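Local coordinates for YdhT protein (Bacillus subtilis, PDB 3CBW), which hydrolyses internal beta-1,4-mannosidic linkages in mannan, galactomannan and glucomannan, taking part in glucomannan breakdown as a secreted family 26 glycoside hydrolase, at residues M27-H32 against R40-A45; W222-D227 against D262-L267; L115-F120 against T127-D132; D157-L162 against D218-V223. The protein carries 3 engineered substitutions. One frame throughout, in Å; residues are numbered along the deposited sequence. Where two conformers were deposited one is given.

Contact 1 of 4, residues M27-H32 against R40-A45; sequences MNWLAH and RVLSGA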
loop_
_atom_site.group_PDB
_atom_site.type_symbol
_atom_site.label_atom_id
_atom_site.label_comp_id
_atom_site.label_asym_id
_atom_site.label_seq_id
_atom_site.Cartn_x
_atom_site.Cartn_y
_atom_site.Cartn_z
ATOM N N MET A 27 11.778 -8.053 -4.823
ATOM C CA MET A 27 11.682 -8.096 -3.370
ATOM C C MET A 27 13.069 -8.065 -2.723
ATOM O O MET A 27 13.297 -7.331 -1.755
ATOM C CB MET A 27 10.916 -9.340 -2.905
ATOM C CG MET A 27 10.655 -9.350 -1.407
ATOM S SD MET A 27 9.562 -7.991 -0.811
ATOM C CE MET A 27 10.603 -7.297 0.501
ATOM N N ASN A 28 13.995 -8.874 -3.232
ATOM C CA ASN A 28 15.342 -8.876 -2.689
ATOM C C ASN A 28 16.017 -7.515 -2.868
ATOM O O ASN A 28 16.718 -7.019 -1.976
ATOM C CB ASN A 28 16.187 -9.988 -3.323
ATOM C CG ASN A 28 17.497 -10.189 -2.596
ATOM O OD1 ASN A 28 17.518 -10.264 -1.375
ATOM N ND2 ASN A 28 18.588 -10.265 -3.338
ATOM N N TRP A 29 15.830 -6.919 -4.040
ATOM C CA TRP A 29 16.378 -5.601 -4.327
ATOM C C TRP A 29 15.822 -4.540 -3.366
ATOM O O TRP A 29 16.578 -3.763 -2.780
ATOM C CB TRP A 29 16.103 -5.266 -5.788
ATOM C CG TRP A 29 16.650 -3.964 -6.272
ATOM C CD1 TRP A 29 17.895 -3.730 -6.791
ATOM C CD2 TRP A 29 15.953 -2.715 -6.324
ATOM N NE1 TRP A 29 18.010 -2.410 -7.151
ATOM C CE2 TRP A 29 16.827 -1.770 -6.891
ATOM C CE3 TRP A 29 14.655 -2.308 -5.967
ATOM C CZ2 TRP A 29 16.470 -0.435 -7.069
ATOM C CZ3 TRP A 29 14.292 -0.992 -6.158
ATOM C CH2 TRP A 29 15.197 -0.066 -6.705
ATOM N N LEU A 30 14.504 -4.525 -3.175
ATOM C CA LEU A 30 13.877 -3.568 -2.255
ATOM C C LEU A 30 14.446 -3.714 -0.841
ATOM O O LEU A 30 14.787 -2.717 -0.201
ATOM C CB LEU A 30 12.351 -3.755 -2.222
ATOM C CG LEU A 30 11.558 -3.269 -3.440
ATOM C CD1 LEU A 30 10.122 -3.767 -3.314
ATOM C CD2 LEU A 30 11.589 -1.744 -3.575
ATOM N N ALA A 31 14.569 -4.953 -0.373
ATOM C CA ALA A 31 14.957 -5.191 1.001
ATOM C C ALA A 31 16.365 -4.688 1.289
ATOM O O ALA A 31 16.686 -4.328 2.428
ATOM C CB ALA A 31 14.868 -6.659 1.319
ATOM N N HIS A 32 17.206 -4.661 0.259
ATOM C CA HIS A 32 18.601 -4.252 0.433
ATOM C C HIS A 32 18.866 -2.757 0.256
ATOM O O HIS A 32 20.004 -2.305 0.452
ATOM C CB HIS A 32 19.513 -5.047 -0.501
ATOM C CG HIS A 32 19.757 -6.452 -0.056
ATOM N ND1 HIS A 32 18.865 -7.475 -0.288
ATOM C CD2 HIS A 32 20.812 -7.008 0.586
ATOM C CE1 HIS A 32 19.354 -8.600 0.204
ATOM N NE2 HIS A 32 20.536 -8.343 0.738
ATOM N N ARG A 40 18.133 5.240 -2.062
ATOM C CA ARG A 40 17.748 4.192 -1.120
ATOM C C ARG A 40 16.310 4.291 -0.613
ATOM O O ARG A 40 15.883 3.462 0.191
ATOM C CB ARG A 40 18.735 4.123 0.047
ATOM C CG ARG A 40 18.999 5.440 0.731
ATOM C CD ARG A 40 20.039 5.261 1.817
ATOM N NE ARG A 40 19.471 4.656 3.012
ATOM C CZ ARG A 40 20.153 4.418 4.125
ATOM N NH1 ARG A 40 21.456 4.677 4.176
ATOM N NH2 ARG A 40 19.532 3.928 5.185
ATOM N N VAL A 41 15.574 5.297 -1.085
ATOM C CA VAL A 41 14.163 5.461 -0.736
ATOM C C VAL A 41 13.401 5.740 -2.017
ATOM O O VAL A 41 13.598 6.792 -2.637
ATOM C CB VAL A 41 13.919 6.631 0.260
ATOM C CG1 VAL A 41 12.443 6.711 0.630
ATOM C CG2 VAL A 41 14.747 6.481 1.514
ATOM N N LEU A 42 12.547 4.806 -2.434
ATOM C CA LEU A 42 11.738 5.041 -3.621
ATOM C C LEU A 42 10.697 6.124 -3.366
ATOM O O LEU A 42 10.010 6.100 -2.351
ATOM C CB LEU A 42 11.024 3.770 -4.078
ATOM C CG LEU A 42 11.790 2.857 -5.034
ATOM C CD1 LEU A 42 13.005 2.263 -4.354
ATOM C CD2 LEU A 42 10.892 1.751 -5.541
ATOM N N SER A 43 10.567 7.057 -4.298
ATOM C CA SER A 43 9.441 7.981 -4.285
ATOM C C SER A 43 8.175 7.272 -4.759
ATOM O O SER A 43 8.230 6.231 -5.421
ATOM C CB SER A 43 9.753 9.180 -5.166
ATOM O OG SER A 43 10.010 8.733 -6.484
ATOM N N GLY A 44 7.035 7.853 -4.427
ATOM C CA GLY A 44 5.764 7.244 -4.760
ATOM C C GLY A 44 4.665 8.259 -4.704
ATOM O O GLY A 44 4.718 9.228 -3.935
ATOM N N ALA A 45 3.645 8.012 -5.514
ATOM C CA ALA A 45 2.453 8.845 -5.515
ATOM C C ALA A 45 1.220 8.020 -5.808
ATOM O O ALA A 45 1.265 7.091 -6.605
ATOM C CB ALA A 45 2.570 9.935 -6.551
#

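Contact 2 of 4, residues W222-D227 against D262-L267; sequences WVYSPD and DQLTAL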
loop_
_atom_site.group_PDB
_atom_site.type_symbol
_atom_site.label_atom_id
_atom_site.label_comp_id
_atom_site.label_asym_id
_atom_site.label_seq_id
_atom_site.Cartn_x
_atom_site.Cartn_y
_atom_site.Cartn_z
ATOM N N TRP A 222 3.242 -8.416 -0.460
ATOM C CA TRP A 222 2.187 -8.151 0.511
ATOM C C TRP A 222 2.592 -7.099 1.532
ATOM O O TRP A 222 3.628 -7.245 2.204
ATOM C CB TRP A 222 1.803 -9.468 1.201
ATOM C CG TRP A 222 1.082 -10.368 0.253
ATOM C CD1 TRP A 222 1.639 -11.154 -0.713
ATOM C CD2 TRP A 222 -0.331 -10.509 0.130
ATOM N NE1 TRP A 222 0.651 -11.799 -1.416
ATOM C CE2 TRP A 222 -0.568 -11.422 -0.919
ATOM C CE3 TRP A 222 -1.425 -9.985 0.830
ATOM C CZ2 TRP A 222 -1.854 -11.815 -1.294
ATOM C CZ3 TRP A 222 -2.705 -10.378 0.454
ATOM C CH2 TRP A 222 -2.909 -11.267 -0.609
ATOM N N VAL A 223 1.775 -6.048 1.653
ATOM C CA VAL A 223 2.121 -4.884 2.485
ATOM C C VAL A 223 1.125 -4.738 3.638
ATOM O O VAL A 223 -0.083 -4.685 3.409
ATOM C CB VAL A 223 2.167 -3.592 1.636
ATOM C CG1 VAL A 223 2.620 -2.385 2.456
ATOM C CG2 VAL A 223 3.070 -3.784 0.400
ATOM N N TYR A 224 1.646 -4.646 4.867
ATOM C CA TYR A 224 0.854 -4.476 6.100
ATOM C C TYR A 224 1.047 -3.048 6.567
ATOM O O TYR A 224 2.180 -2.659 6.874
ATOM C CB TYR A 224 1.391 -5.463 7.138
ATOM C CG TYR A 224 0.935 -5.240 8.565
ATOM C CD1 TYR A 224 -0.347 -5.629 8.977
ATOM C CD2 TYR A 224 1.791 -4.674 9.513
ATOM C CE1 TYR A 224 -0.775 -5.437 10.281
ATOM C CE2 TYR A 224 1.355 -4.474 10.830
ATOM C CZ TYR A 224 0.082 -4.866 11.196
ATOM O OH TYR A 224 -0.358 -4.688 12.483
ATOM N N SER A 225 -0.046 -2.286 6.658
ATOM C CA SER A 225 0.057 -0.832 6.826
ATOM C C SER A 225 -0.894 -0.246 7.878
ATOM O O SER A 225 -1.920 0.355 7.545
ATOM C CB SER A 225 -0.110 -0.116 5.476
ATOM O OG SER A 225 -1.330 -0.456 4.837
ATOM N N PRO A 226 -0.533 -0.374 9.168
ATOM C CA PRO A 226 -1.274 0.346 10.197
ATOM C C PRO A 226 -1.149 1.864 10.060
ATOM O O PRO A 226 -0.228 2.381 9.399
ATOM C CB PRO A 226 -0.592 -0.093 11.485
ATOM C CG PRO A 226 0.740 -0.654 11.080
ATOM C CD PRO A 226 0.579 -1.177 9.711
ATOM N N ASP A 227 -2.081 2.567 10.689
ATOM C CA ASP A 227 -2.027 4.015 10.788
ATOM C C ASP A 227 -1.049 4.447 11.884
ATOM O O ASP A 227 -1.076 3.915 12.998
ATOM C CB ASP A 227 -3.419 4.532 11.126
ATOM C CG ASP A 227 -3.567 5.986 10.836
ATOM O OD1 ASP A 227 -3.937 6.297 9.689
ATOM O OD2 ASP A 227 -3.301 6.807 11.742
ATOM N N ASP A 262 10.015 2.038 15.179
ATOM C CA ASP A 262 10.787 1.080 15.966
ATOM C C ASP A 262 10.070 -0.264 16.063
ATOM O O ASP A 262 10.676 -1.303 15.822
ATOM C CB ASP A 262 11.042 1.619 17.376
ATOM C CG ASP A 262 12.039 2.765 17.401
ATOM O OD1 ASP A 262 12.834 2.894 16.452
ATOM O OD2 ASP A 262 12.048 3.506 18.413
ATOM N N GLN A 263 8.784 -0.212 16.410
ATOM C CA GLN A 263 7.913 -1.397 16.554
ATOM C C GLN A 263 7.828 -2.216 15.266
ATOM O O GLN A 263 7.865 -3.449 15.291
ATOM C CB GLN A 263 6.474 -0.999 16.954
ATOM C CG GLN A 263 6.279 -0.224 18.256
ATOM C CD GLN A 263 6.150 1.272 18.023
ATOM O OE1 GLN A 263 7.124 1.945 17.653
ATOM N NE2 GLN A 263 4.950 1.804 18.245
ATOM N N LEU A 264 7.692 -1.540 14.131
ATOM C CA LEU A 264 7.514 -2.240 12.857
ATOM C C LEU A 264 8.820 -2.778 12.291
ATOM O O LEU A 264 8.877 -3.919 11.847
ATOM C CB LEU A 264 6.758 -1.369 11.850
ATOM C CG LEU A 264 5.297 -1.133 12.239
ATOM C CD1 LEU A 264 4.706 -0.108 11.306
ATOM C CD2 LEU A 264 4.477 -2.428 12.212
ATOM N N THR A 265 9.890 -1.987 12.347
ATOM C CA THR A 265 11.184 -2.486 11.878
ATOM C C THR A 265 11.646 -3.698 12.705
ATOM O O THR A 265 12.338 -4.571 12.185
ATOM C CB THR A 265 12.287 -1.404 11.869
ATOM O OG1 THR A 265 12.407 -0.829 13.174
ATOM C CG2 THR A 265 11.979 -0.312 10.857
ATOM N N ALA A 266 11.212 -3.760 13.961
ATOM C CA ALA A 266 11.554 -4.879 14.852
ATOM C C ALA A 266 10.985 -6.226 14.371
ATOM O O ALA A 266 11.457 -7.297 14.782
ATOM C CB ALA A 266 11.081 -4.584 16.264
ATOM N N LEU A 267 9.979 -6.175 13.494
ATOM C CA LEU A 267 9.394 -7.390 12.923
ATOM C C LEU A 267 10.299 -8.046 11.875
ATOM O O LEU A 267 9.977 -9.106 11.338
ATOM C CB LEU A 267 8.012 -7.067 12.345
ATOM C CG LEU A 267 6.975 -6.607 13.378
ATOM C CD1 LEU A 267 5.658 -6.215 12.693
ATOM C CD2 LEU A 267 6.737 -7.679 14.447
#

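Contact 3 of 4, residues L115-F120 against T127-D132; sequences LANPAF and TPITND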
loop_
_atom_site.group_PDB
_atom_site.type_symbol
_atom_site.label_atom_id
_atom_site.label_comp_id
_atom_site.label_asym_id
_atom_site.label_seq_id
_atom_site.Cartn_x
_atom_site.Cartn_y
_atom_site.Cartn_z
ATOM N N LEU A 115 -12.404 -1.161 0.205
ATOM C CA LEU A 115 -13.451 -2.154 0.003
ATOM C C LEU A 115 -14.790 -1.722 0.549
ATOM O O LEU A 115 -14.885 -1.256 1.690
ATOM C CB LEU A 115 -13.085 -3.466 0.687
ATOM C CG LEU A 115 -11.899 -4.268 0.157
ATOM C CD1 LEU A 115 -11.666 -5.466 1.088
ATOM C CD2 LEU A 115 -12.169 -4.729 -1.272
ATOM N N ALA A 116 -15.830 -1.923 -0.258
ATOM C CA ALA A 116 -17.199 -1.862 0.246
ATOM C C ALA A 116 -17.363 -2.887 1.362
ATOM O O ALA A 116 -16.583 -3.844 1.473
ATOM C CB ALA A 116 -18.185 -2.109 -0.880
ATOM N N ASN A 117 -18.390 -2.676 2.181
ATOM C CA ASN A 117 -18.599 -3.409 3.415
ATOM C C ASN A 117 -19.582 -4.548 3.190
ATOM O O ASN A 117 -20.781 -4.312 3.014
ATOM C CB ASN A 117 -19.162 -2.425 4.437
ATOM C CG ASN A 117 -19.336 -3.007 5.811
ATOM O OD1 ASN A 117 -19.347 -4.221 6.009
ATOM N ND2 ASN A 117 -19.496 -2.114 6.792
ATOM N N PRO A 118 -19.088 -5.795 3.215
ATOM C CA PRO A 118 -19.968 -6.926 2.897
ATOM C C PRO A 118 -20.975 -7.274 3.999
ATOM O O PRO A 118 -21.777 -8.184 3.818
ATOM C CB PRO A 118 -18.985 -8.068 2.632
ATOM C CG PRO A 118 -17.793 -7.737 3.457
ATOM C CD PRO A 118 -17.709 -6.236 3.506
ATOM N N ALA A 119 -20.963 -6.551 5.115
ATOM C CA ALA A 119 -22.066 -6.668 6.078
ATOM C C ALA A 119 -23.339 -6.035 5.519
ATOM O O ALA A 119 -24.433 -6.250 6.058
ATOM C CB ALA A 119 -21.692 -6.037 7.419
ATOM N N PHE A 120 -23.198 -5.259 4.447
ATOM C CA PHE A 120 -24.292 -4.546 3.795
ATOM C C PHE A 120 -24.431 -4.989 2.347
ATOM O O PHE A 120 -23.536 -5.626 1.789
ATOM C CB PHE A 120 -24.034 -3.034 3.834
ATOM C CG PHE A 120 -24.095 -2.445 5.209
ATOM C CD1 PHE A 120 -25.285 -1.901 5.690
ATOM C CD2 PHE A 120 -22.969 -2.428 6.027
ATOM C CE1 PHE A 120 -25.350 -1.346 6.970
ATOM C CE2 PHE A 120 -23.015 -1.886 7.303
ATOM C CZ PHE A 120 -24.214 -1.341 7.781
ATOM N N THR A 127 -18.734 2.320 7.580
ATOM C CA THR A 127 -19.749 2.022 8.587
ATOM C C THR A 127 -19.212 0.902 9.469
ATOM O O THR A 127 -18.894 -0.174 8.967
ATOM C CB THR A 127 -21.060 1.584 7.917
ATOM O OG1 THR A 127 -21.474 2.589 6.986
ATOM C CG2 THR A 127 -22.164 1.359 8.955
ATOM N N PRO A 128 -19.089 1.140 10.787
ATOM C CA PRO A 128 -18.505 0.099 11.633
ATOM C C PRO A 128 -19.464 -1.064 11.829
ATOM O O PRO A 128 -20.687 -0.896 11.707
ATOM C CB PRO A 128 -18.266 0.811 12.969
ATOM C CG PRO A 128 -19.274 1.906 12.991
ATOM C CD PRO A 128 -19.460 2.341 11.552
ATOM N N ILE A 129 -18.897 -2.224 12.133
ATOM C CA ILE A 129 -19.663 -3.445 12.308
ATOM C C ILE A 129 -19.283 -4.128 13.597
ATOM O O ILE A 129 -18.222 -3.873 14.162
ATOM C CB ILE A 129 -19.502 -4.395 11.090
ATOM C CG1 ILE A 129 -18.040 -4.843 10.912
ATOM C CG2 ILE A 129 -20.057 -3.713 9.845
ATOM C CD1 ILE A 129 -17.868 -5.942 9.865
ATOM N N THR A 130 -20.172 -4.990 14.075
ATOM C CA THR A 130 -19.915 -5.715 15.295
ATOM C C THR A 130 -19.055 -6.941 15.007
ATOM O O THR A 130 -18.904 -7.360 13.853
ATOM C CB THR A 130 -21.230 -6.214 15.919
ATOM O OG1 THR A 130 -21.808 -7.173 15.028
ATOM C CG2 THR A 130 -22.231 -5.056 16.174
ATOM N N ASN A 131 -18.496 -7.521 16.058
ATOM C CA ASN A 131 -17.738 -8.763 15.903
ATOM C C ASN A 131 -18.583 -9.904 15.354
ATOM O O ASN A 131 -18.085 -10.720 14.574
ATOM C CB ASN A 131 -17.038 -9.153 17.200
ATOM C CG ASN A 131 -15.859 -8.251 17.516
ATOM O OD1 ASN A 131 -15.260 -7.646 16.619
ATOM N ND2 ASN A 131 -15.505 -8.172 18.790
ATOM N N ASP A 132 -19.864 -9.957 15.717
ATOM C CA ASP A 132 -20.747 -10.988 15.169
ATOM C C ASP A 132 -20.920 -10.819 13.651
ATOM O O ASP A 132 -20.918 -11.809 12.907
ATOM C CB ASP A 132 -22.109 -10.977 15.872
ATOM C CG ASP A 132 -22.085 -11.628 17.258
ATOM O OD1 ASP A 132 -21.072 -12.250 17.650
ATOM O OD2 ASP A 132 -23.109 -11.509 17.967
#

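Contact 4 of 4, residues D157-L162 against D218-V223; sequences DGLQEL and DHLIWV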
loop_
_atom_site.group_PDB
_atom_site.type_symbol
_atom_site.label_atom_id
_atom_site.label_comp_id
_atom_site.label_asym_id
_atom_site.label_seq_id
_atom_site.Cartn_x
_atom_site.Cartn_y
_atom_site.Cartn_z
ATOM N N ASP A 157 -9.321 -11.150 -10.725
ATOM C CA ASP A 157 -9.368 -11.089 -12.193
ATOM C C ASP A 157 -8.512 -9.922 -12.681
ATOM O O ASP A 157 -7.780 -10.039 -13.662
ATOM C CB ASP A 157 -10.802 -10.910 -12.701
ATOM C CG ASP A 157 -11.686 -12.138 -12.493
ATOM O OD1 ASP A 157 -11.201 -13.229 -12.131
ATOM O OD2 ASP A 157 -12.912 -11.989 -12.717
ATOM N N GLY A 158 -8.601 -8.786 -11.992
ATOM C CA GLY A 158 -7.779 -7.631 -12.345
ATOM C C GLY A 158 -6.305 -7.906 -12.118
ATOM O O GLY A 158 -5.474 -7.614 -12.972
ATOM N N LEU A 159 -5.972 -8.477 -10.972
ATOM C CA LEU A 159 -4.565 -8.757 -10.666
ATOM C C LEU A 159 -3.937 -9.736 -11.662
ATOM O O LEU A 159 -2.758 -9.607 -12.032
ATOM C CB LEU A 159 -4.383 -9.230 -9.222
ATOM C CG LEU A 159 -4.772 -8.195 -8.159
ATOM C CD1 LEU A 159 -4.736 -8.815 -6.783
ATOM C CD2 LEU A 159 -3.881 -6.979 -8.210
ATOM N N GLN A 160 -4.734 -10.687 -12.143
ATOM C CA GLN A 160 -4.249 -11.659 -13.114
ATOM C C GLN A 160 -3.738 -10.986 -14.383
ATOM O O GLN A 160 -2.775 -11.449 -14.979
ATOM C CB GLN A 160 -5.384 -12.625 -13.462
ATOM C CG GLN A 160 -5.015 -13.696 -14.457
ATOM C CD GLN A 160 -4.058 -14.695 -13.886
ATOM O OE1 GLN A 160 -4.254 -15.193 -12.774
ATOM N NE2 GLN A 160 -3.012 -15.012 -14.645
ATOM N N GLU A 161 -4.386 -9.892 -14.786
ATOM C CA GLU A 161 -3.966 -9.183 -15.990
ATOM C C GLU A 161 -2.509 -8.711 -15.864
ATOM O O GLU A 161 -1.717 -8.817 -16.798
ATOM C CB GLU A 161 -4.897 -8.010 -16.282
ATOM C CG GLU A 161 -4.567 -7.338 -17.594
ATOM C CD GLU A 161 -5.457 -6.162 -17.922
ATOM O OE1 GLU A 161 -6.320 -5.770 -17.092
ATOM O OE2 GLU A 161 -5.266 -5.627 -19.034
ATOM N N LEU A 162 -2.145 -8.215 -14.686
ATOM C CA LEU A 162 -0.776 -7.767 -14.434
ATOM C C LEU A 162 0.182 -8.955 -14.362
ATOM O O LEU A 162 1.292 -8.892 -14.895
ATOM C CB LEU A 162 -0.715 -6.933 -13.144
ATOM C CG LEU A 162 -1.735 -5.782 -13.074
ATOM C CD1 LEU A 162 -1.826 -5.219 -11.670
ATOM C CD2 LEU A 162 -1.445 -4.696 -14.067
ATOM N N ASP A 218 1.026 -14.897 -8.325
ATOM C CA ASP A 218 2.437 -15.097 -7.975
ATOM C C ASP A 218 3.312 -13.855 -8.180
ATOM O O ASP A 218 4.533 -13.946 -8.105
ATOM C CB ASP A 218 2.995 -16.316 -8.746
ATOM C CG ASP A 218 2.391 -17.629 -8.288
ATOM O OD1 ASP A 218 1.983 -17.725 -7.116
ATOM O OD2 ASP A 218 2.341 -18.563 -9.123
ATOM N N HIS A 219 2.675 -12.703 -8.359
ATOM C CA HIS A 219 3.364 -11.447 -8.635
ATOM C C HIS A 219 3.109 -10.420 -7.528
ATOM O O HIS A 219 3.424 -9.250 -7.703
ATOM C CB HIS A 219 2.906 -10.899 -9.987
ATOM C CG HIS A 219 1.453 -10.542 -10.030
ATOM N ND1 HIS A 219 0.475 -11.324 -9.444
ATOM C CD2 HIS A 219 0.816 -9.465 -10.552
ATOM C CE1 HIS A 219 -0.704 -10.747 -9.622
ATOM N NE2 HIS A 219 -0.524 -9.623 -10.295
ATOM N N LEU A 220 2.545 -10.852 -6.402
ATOM C CA LEU A 220 2.169 -9.927 -5.329
ATOM C C LEU A 220 3.193 -9.875 -4.211
ATOM O O LEU A 220 3.709 -10.900 -3.755
ATOM C CB LEU A 220 0.813 -10.313 -4.725
ATOM C CG LEU A 220 -0.361 -10.453 -5.699
ATOM C CD1 LEU A 220 -1.638 -10.824 -4.975
ATOM C CD2 LEU A 220 -0.548 -9.160 -6.505
ATOM N N ILE A 221 3.477 -8.644 -3.794
ATOM C CA ILE A 221 4.312 -8.346 -2.631
ATOM C C ILE A 221 3.354 -7.756 -1.606
ATOM O O ILE A 221 2.702 -6.750 -1.864
ATOM C CB ILE A 221 5.427 -7.355 -3.017
ATOM C CG1 ILE A 221 6.410 -8.026 -3.994
ATOM C CG2 ILE A 221 6.156 -6.835 -1.772
ATOM C CD1 ILE A 221 7.467 -7.094 -4.562
ATOM N N TRP A 222 3.242 -8.416 -0.460
ATOM C CA TRP A 222 2.187 -8.151 0.511
ATOM C C TRP A 222 2.592 -7.099 1.532
ATOM O O TRP A 222 3.628 -7.245 2.204
ATOM C CB TRP A 222 1.803 -9.468 1.201
ATOM C CG TRP A 222 1.082 -10.368 0.253
ATOM C CD1 TRP A 222 1.639 -11.154 -0.713
ATOM C CD2 TRP A 222 -0.331 -10.509 0.130
ATOM N NE1 TRP A 222 0.651 -11.799 -1.416
ATOM C CE2 TRP A 222 -0.568 -11.422 -0.919
ATOM C CE3 TRP A 222 -1.425 -9.985 0.830
ATOM C CZ2 TRP A 222 -1.854 -11.815 -1.294
ATOM C CZ3 TRP A 222 -2.705 -10.378 0.454
ATOM C CH2 TRP A 222 -2.909 -11.267 -0.609
ATOM N N VAL A 223 1.775 -6.048 1.653
ATOM C CA VAL A 223 2.121 -4.884 2.485
ATOM C C VAL A 223 1.125 -4.738 3.638
ATOM O O VAL A 223 -0.083 -4.685 3.409
ATOM C CB VAL A 223 2.167 -3.592 1.636
ATOM C CG1 VAL A 223 2.620 -2.385 2.456
ATOM C CG2 VAL A 223 3.070 -3.784 0.400
#

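Contact 1 of 4, residues M27-H32 against R40-A45
Trp-29 and Leu-30 sit on the last turns of helix 21-32, and the residue they meet, Leu-42, lies near the start of strand 41-49. Seven residues of loop join the two segments, and no hydrogen bond crosses between them. The strand's own backbone bonds go elsewhere, Leu-42 pairing with Ile-302 and Phe-304 of the parallel neighbour 301-306. This is the parallel sheet of a TIM barrel, the fold of glycosyl hydrolase family 26, and the helix lies by the N-terminal ends of its strands, where Leu-30 also touches Ile-302. Leu-42 points its CB at the helix and divides its two methyls. CD1 meets the six-membered ring of the indole obliquely, 3.9 Å from Trp-29 CZ3 and 4.0 Å from Trp-29 CH2. The indole gets there because CG of Trp-29 is anti to the backbone N (chi1 -178°), which carries the far ring forward to the strand. The other methyl, Leu-42 CD2, meets Leu-30 CD2 at 4.1 Å, the two leucine side chains crossing at about a right angle. Leu-329 of strand 328-329 packs on both Trp-29 and Leu-42, and Trp-29 NE1 makes a weak hydrogen bond to Thr-341 O.

Contact 2 of 4, residues W222-D227 against D262-L267
Leu-264, on the short helix 261-265, packs against Tyr-224, the last residue of strand 220-224, and Pro-226 in the loop just past it. The strand belongs to the parallel sheet of the TIM barrel, and the helix lies in the connection between its strands 245-252 and 271-278. The C-terminal side of such a barrel carries the catalytic groups: the side chain of Pro-226 is about 7 Å from that of Glu-176, the proton donor by similarity, and likewise about 7 Å from that of His-175, which by similarity helps hold the catalytic nucleophile in position.

Across the contact everything is apolar. Leu-264 forks over the strand end with one methyl for each partner. Its CD1 lies 4.0 Å from Pro-226 CG, the two side chains sliding past each other in opposite directions. Its CD2 comes up at the edge of the phenol ring, in the ring plane, 4.0 Å from Tyr-224 CE2. With CG of Leu-264 anti to its carbonyl carbon (chi1 -68°), the fork is held out toward the strand. Val-246 and Leu-248 of strand 245-252 and Phe-271 touch the same leucine, which is thus buried.

The polar contacts lie to the side. Tyr-224 OH is hydrogen-bonded to Lys-233 O, fixing the far end of the ring, while the backbone N of Asp-227 binds Asn-178 OD1.

The rest is packing round the phenol ring. Tyr-237 meets the Tyr-224 ring edge-to-face, and within 222-227 Pro-226 CD covers one face of the phenol, 3.5 Å above its plane and displaced toward the rim.

Contact 3 of 4, residues L115-F120 against T127-D132
Asn-117, Ala-119 and Phe-120, which meet Thr-127 and Ile-129, belong to a type I beta turn from Asn-117 to Phe-120 in the loop that follows strand 108-114, with an Asx turn made by the Asn-117 side chain overlapping it. The side chain of Asn-117 is about 10 Å from that of His-114, which by similarity binds substrate.

Asn-117 OD1 accepts from Ala-119 N at 3.0 Å, the donor standing above the carbonyl plane, and Phe-120 N closes the beta turn on Asn-117 O. The amide nitrogen, Asn-117 ND2, bonds to His-124 O; it also comes 3.0 Å from Thr-127 O, but at too poor an angle for a bond. Ile-129 CG2 tucks in 3.5 Å from Asn-117 ND2 and 3.7 Å from Ala-119 CB. With OG1 of Thr-127 beside the backbone N (chi1 -55°), its CG2 lies anti to that N and is set obliquely to the Phe-120 ring, 3.6 Å from Phe-120 CZ. His-124 stacks on that ring. With an alanine in place of Asn-117, Ala-119 N and His-124 O would probably lose their side-chain partner and Ile-129 CG2 would face a gap.

Beyond the turn, Thr-130 caps helix 131-138, on whose Tyr-134 and Ile-137 Ile-129 packs. Pro-118 rests on Ile-137 and on Met-151 of helix 143-163, and Arg-196 of helix 194-214 binds Ile-129 O.

Contact 4 of 4, residues D157-L162 against D218-V223
His-219 and Leu-220 are the residues of 218-223 that reach helix 143-163, meeting Leu-159 and Leu-162. Just ahead of them, Asp-218 N donates a hydrogen bond to Glu-163 OE2, which ties the start of the segment to the helix end.

His-219 comes next and does most of the work. Its CG lies between the backbone N and the carbonyl carbon (chi1 64°), and this turns the imidazole to the helix. NE2 donates to Leu-159 O at 2.8 Å, but the N-H...O angle of only 120° makes the bond weak. Leu-159 CB sits at the ring edge, in plane, 4.0 Å from His-219 CE1, while Leu-162 CB approaches His-219 NE2 to 3.9 Å. Replacing His-219 by an alanine would probably open a gap beside both leucines and cost Leu-159 O its bond from the imidazole.

Strand 220-224 begins at Leu-220. It runs parallel to 169-172 in the TIM barrel sheet, and helix 143-163 leads into that neighbouring strand, so the contact packs a barrel helix beside the strand after its own. Leu-220 splits its methyls: CD2 covers one face of the His-219 ring, 3.5 Å above the plane and offset toward the rim, and CD1 meets Leu-159 CD1 at 4.1 Å, the two leucine side chains crossing at about a right angle.

Farther along, Ile-221 packs on Thr-23 and Val-26 of helix 21-32. Trp-222 packs against Tyr-204 and Met-211 of helix 194-214 and meets Phe-171 edge-to-face.

How the contacts relate
From the N terminus, contact 1 closes a seven-residue loop, bringing helix 21-32 back on strand 41-49. Contact 3 then closes a short loop between strand 108-114 and helix 131-138; its centre is about 34 Å from that of contact 1, on the opposite side of the chain's centre. Contact 4 makes a longer closure, from helix 143-163 to the start of strand 220-224, and contact 2 goes on from the far end of that strand to helix 261-265. These two share Trp-222 and Val-223, but none of the four nests or crosses. Contacts 1 and 4 touch directly, Met-27 SD packing 3.7 Å from Ile-221 CG2, so helix 21-32 packs on strands 41-49 and 220-224 alike.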